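PDB 3OEP: putative uncharacterized protein TTHA0988 from Thermus thermophilus, which is of unknown function but resembles KipI and KipA fused in one chain, with cyclophilin-like domains and only tentatively assigned hydrolase and ATP-binding roles. Local coordinates for residues A[251-255]-A[477-482]; A[418-422]-A[458-462]. One frame throughout, in Å; residues are numbered along the deposited sequence. Where two conformers were deposited one is given.

Interaction 1. Residues A[251-255]-A[477-482]; sequences GPLDA and LWLLGQ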
# COMPACT_ATOMS: atom_id res chain seq x y z
N GLY A 251 -4.52 -0.92 -6.65
CA GLY A 251 -5.52 -1.60 -7.46
C GLY A 251 -6.87 -1.62 -6.77
O GLY A 251 -7.06 -0.94 -5.76
N PRO A 252 -7.82 -2.41 -7.29
CA PRO A 252 -9.16 -2.40 -6.71
C PRO A 252 -9.22 -3.20 -5.41
O PRO A 252 -8.55 -4.23 -5.30
CB PRO A 252 -10.02 -3.06 -7.80
CG PRO A 252 -9.07 -3.97 -8.51
CD PRO A 252 -7.70 -3.36 -8.41
N LEU A 253 -9.99 -2.72 -4.44
CA LEU A 253 -10.10 -3.41 -3.16
C LEU A 253 -11.04 -4.61 -3.25
O LEU A 253 -10.90 -5.58 -2.50
CB LEU A 253 -10.55 -2.44 -2.06
CG LEU A 253 -9.97 -2.73 -0.67
CD1 LEU A 253 -8.46 -2.46 -0.67
CD2 LEU A 253 -10.67 -1.91 0.40
N ASP A 254 -12.01 -4.53 -4.17
CA ASP A 254 -12.87 -5.66 -4.51
C ASP A 254 -12.61 -5.97 -5.99
O ASP A 254 -13.29 -5.45 -6.88
CB ASP A 254 -14.34 -5.30 -4.22
CG ASP A 254 -15.34 -6.34 -4.71
OD1 ASP A 254 -14.96 -7.43 -5.21
OD2 ASP A 254 -16.55 -6.04 -4.60
N ALA A 255 -11.59 -6.78 -6.23
CA ALA A 255 -11.09 -7.02 -7.59
C ALA A 255 -12.11 -7.73 -8.50
O ALA A 255 -12.24 -7.37 -9.67
CB ALA A 255 -9.76 -7.78 -7.56
N LEU A 477 -10.75 -12.26 0.40
CA LEU A 477 -10.32 -10.87 0.54
C LEU A 477 -11.31 -9.87 -0.06
O LEU A 477 -11.41 -8.74 0.43
CB LEU A 477 -8.93 -10.67 -0.08
CG LEU A 477 -7.79 -11.25 0.75
CD1 LEU A 477 -6.48 -11.16 -0.02
CD2 LEU A 477 -7.70 -10.55 2.09
N TRP A 478 -12.03 -10.28 -1.11
CA TRP A 478 -13.02 -9.39 -1.74
C TRP A 478 -14.07 -8.91 -0.73
O TRP A 478 -14.56 -7.79 -0.82
CB TRP A 478 -13.71 -10.08 -2.94
CG TRP A 478 -14.68 -11.16 -2.57
CD1 TRP A 478 -14.37 -12.46 -2.27
CD2 TRP A 478 -16.10 -11.05 -2.45
NE1 TRP A 478 -15.52 -13.16 -1.97
CE2 TRP A 478 -16.59 -12.31 -2.07
CE3 TRP A 478 -17.01 -9.99 -2.61
CZ2 TRP A 478 -17.95 -12.56 -1.86
CZ3 TRP A 478 -18.36 -10.24 -2.41
CH2 TRP A 478 -18.82 -11.51 -2.04
N LEU A 479 -14.42 -9.77 0.23
CA LEU A 479 -15.37 -9.39 1.26
C LEU A 479 -14.87 -8.20 2.06
O LEU A 479 -15.64 -7.29 2.38
CB LEU A 479 -15.66 -10.56 2.20
CG LEU A 479 -16.41 -11.75 1.59
CD1 LEU A 479 -16.33 -12.94 2.54
CD2 LEU A 479 -17.86 -11.40 1.30
N LEU A 480 -13.58 -8.18 2.38
CA LEU A 480 -13.01 -7.09 3.16
C LEU A 480 -12.92 -5.79 2.38
O LEU A 480 -12.84 -4.71 2.97
CB LEU A 480 -11.66 -7.49 3.74
CG LEU A 480 -11.76 -8.66 4.72
CD1 LEU A 480 -10.39 -9.01 5.28
CD2 LEU A 480 -12.76 -8.34 5.86
N GLY A 481 -12.94 -5.90 1.05
CA GLY A 481 -13.13 -4.75 0.17
C GLY A 481 -14.50 -4.10 0.33
O GLY A 481 -14.72 -2.98 -0.13
N GLN A 482 -15.43 -4.81 0.98
CA GLN A 482 -16.79 -4.32 1.20
C GLN A 482 -17.11 -4.17 2.70
O GLN A 482 -18.27 -4.01 3.07
CB GLN A 482 -17.78 -5.28 0.55
CG GLN A 482 -17.64 -5.36 -0.97
CD GLN A 482 -17.97 -4.05 -1.66
OE1 GLN A 482 -18.63 -3.17 -1.09
NE2 GLN A 482 -17.53 -3.91 -2.91
O HOH W 1 -9.64 -6.53 -0.27
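Leu477, in the short, weakly bonded helix around 477-480, is joined to Leu253 by a single water that donates to both carbonyls, 2.7 Å to Leu253 O and 2.9 Å to Leu477 O, so one water satisfies two neighbouring carbonyl oxygens and bridges the segments. Trp478 comes next and runs alongside Asp254, the two side chains pointing the same way with carboxylate and indole planes 39° apart. Its CB is 3.7 Å from Asp254 OD1, a van der Waals approach at the root of the ring; with CG held between backbone N and carbonyl carbon, the indole lies beside the carboxylate, and OD1 stands obliquely to the ring. Arg384 makes a cation-pi contact with the same indole. Leu480 adds little beyond its carbonyl, near the end of Leu253. At Gly481 the absence of a side chain lets the two backbones come close, and the Gly481 CA lies 3.6 Å from Leu253 O in a CA-H...O contact. Leu253 CD2 rests on the same alpha carbon at 3.8 Å. Gln482 finishes the segment: its chain bends at chi2 (-65°) and brings NE2 back to Asp254 OD2 at 2.9 Å. The bond is fairly straight, 158° at the hydrogen, lies close to the amide plane and uses the anti lone pair of the carboxylate, whose own plane stands nearly perpendicular to the amide. The amide is fixed further by Arg331 O and Val330 N. Asp254 is also the N-cap of helix 255-264: its carboxylate caps a backbone N just past the segment, and OD2 is also hydrogen-bonded to Ser257 OG. One buried carboxylate thus ties the start of that helix to Gln482, and these donors would be expected to stabilise its negative charge.

Interaction 2. Residues A[418-422]-A[458-462]; sequences ADRVG and ADKGS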
# COMPACT_ATOMS: atom_id res chain seq x y z
N ALA A 418 -12.71 0.46 8.48
CA ALA A 418 -12.31 -0.24 7.26
C ALA A 418 -11.96 0.75 6.17
O ALA A 418 -12.75 1.64 5.86
CB ALA A 418 -13.42 -1.16 6.78
N ASP A 419 -10.78 0.58 5.58
CA ASP A 419 -10.41 1.36 4.41
C ASP A 419 -9.51 0.53 3.51
O ASP A 419 -9.46 -0.70 3.65
CB ASP A 419 -9.80 2.71 4.83
CG ASP A 419 -8.52 2.57 5.64
OD1 ASP A 419 -7.89 1.49 5.65
OD2 ASP A 419 -8.14 3.58 6.26
N ARG A 420 -8.83 1.16 2.56
CA ARG A 420 -7.98 0.42 1.62
C ARG A 420 -6.70 -0.10 2.26
O ARG A 420 -6.07 -1.01 1.72
CB ARG A 420 -7.64 1.28 0.41
CG ARG A 420 -8.84 1.61 -0.48
CD ARG A 420 -8.47 2.60 -1.58
NE ARG A 420 -7.29 2.14 -2.31
CZ ARG A 420 -7.30 1.29 -3.33
NH1 ARG A 420 -8.44 0.78 -3.81
NH2 ARG A 420 -6.15 0.94 -3.89
N VAL A 421 -6.30 0.48 3.39
CA VAL A 421 -5.10 0.02 4.09
C VAL A 421 -5.40 -1.27 4.86
O VAL A 421 -4.62 -2.22 4.84
CB VAL A 421 -4.56 1.11 5.05
CG1 VAL A 421 -3.41 0.56 5.89
CG2 VAL A 421 -4.12 2.34 4.27
N GLY A 422 -6.54 -1.30 5.55
CA GLY A 422 -6.95 -2.50 6.24
C GLY A 422 -8.25 -2.39 7.00
O GLY A 422 -8.92 -1.36 6.97
N ALA A 458 -4.93 -3.98 0.17
CA ALA A 458 -4.10 -3.54 -0.95
C ALA A 458 -3.23 -2.31 -0.73
O ALA A 458 -2.17 -2.21 -1.34
CB ALA A 458 -4.97 -3.34 -2.20
N ASP A 459 -3.65 -1.37 0.12
CA ASP A 459 -2.87 -0.15 0.35
C ASP A 459 -2.03 -0.24 1.62
O ASP A 459 -1.51 0.77 2.09
CB ASP A 459 -3.77 1.10 0.39
CG ASP A 459 -4.14 1.62 -1.00
OD1 ASP A 459 -4.76 2.71 -1.08
OD2 ASP A 459 -3.82 0.96 -2.01
N LYS A 460 -1.89 -1.44 2.17
CA LYS A 460 -1.01 -1.68 3.31
C LYS A 460 0.41 -1.19 3.01
O LYS A 460 0.86 -1.21 1.86
CB LYS A 460 -0.96 -3.17 3.63
CG LYS A 460 -0.23 -4.00 2.57
CD LYS A 460 -0.40 -5.49 2.79
CE LYS A 460 0.21 -6.29 1.66
NZ LYS A 460 1.59 -5.85 1.27
N GLY A 461 1.10 -0.74 4.06
CA GLY A 461 2.53 -0.46 3.96
C GLY A 461 3.27 -1.74 3.62
O GLY A 461 2.82 -2.83 3.96
N SER A 462 4.41 -1.60 2.95
CA SER A 462 5.17 -2.76 2.46
C SER A 462 5.88 -3.53 3.56
O SER A 462 6.17 -4.71 3.39
CB SER A 462 6.21 -2.31 1.42
OG SER A 462 7.24 -1.55 2.02
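The backbones of two loops meet where Val421 and Asp459 bring their alpha carbons within 4.4 Å, and Asp459 N donates to Arg420 O at 2.9 Å. The same two residues, Arg420 and Asp459, also form the salt bridge that dominates the contact. The arginine chain turns at chi3 (51°) and presents its NE side, gripping the carboxylate side-on with two nitrogens, one to each oxygen. NE lies 2.9 Å from Asp459 OD1, which sits at the guanidinium edge and in its plane, while NH2 reaches Asp459 OD2 at 3.0 Å with the oxygen tilted out of that plane. The two flat groups are steeply turned, 70° apart, so both nitrogens approach from above the carboxylate plane and the pair is not the coplanar fork often drawn for arginine and aspartate. NH2 also donates to Gly251 O, while NH1 forms a salt bridge with Glu275; these acceptors probably balance the charge of the buried guanidinium and fix its rotation. Val421 crosses Asp459 at about a right angle, its CG2 lying 3.7 Å from Asp459 O and 4.1 Å from Asp459 CB. Within its own loop Asp419 closes an Asx turn: OD1 accepts from Val421 N, and also from Gly422 N at 3.1 Å, which shapes the bend that carries Arg420 and Val421 to their partners. Lys460 contributes its backbone and CB near Val421 O, and its amine turns away to Thr440. The first loop links the antiparallel strands 413-418 and 422-426, and the second runs from strand 454-456, which neighbours 422-426 in the same sheet, toward strand 463-465; a backbone bond between Val421 and Leu457 extends the pairing just beyond the strand ends.

The two contacts lie side by side in the same A and B half of the chain, with centres about 11 Å apart, and both segments of interaction 2 fall, in sequence, between those of interaction 1. Both are partly buried, with no fully exposed residue among those that touch. Interaction 1 joins the approach to helix 255-264 to a short helix far along the sequence through a carboxylate-amide hydrogen bond, a water and close packing on a glycine; interaction 2 ties two loops at the ends of neighbouring strands with an ion pair. Glu275 connects them, bound to both Leu253 N and Arg420 NH1, and Leu253 CD1 packs against Ala458 CB.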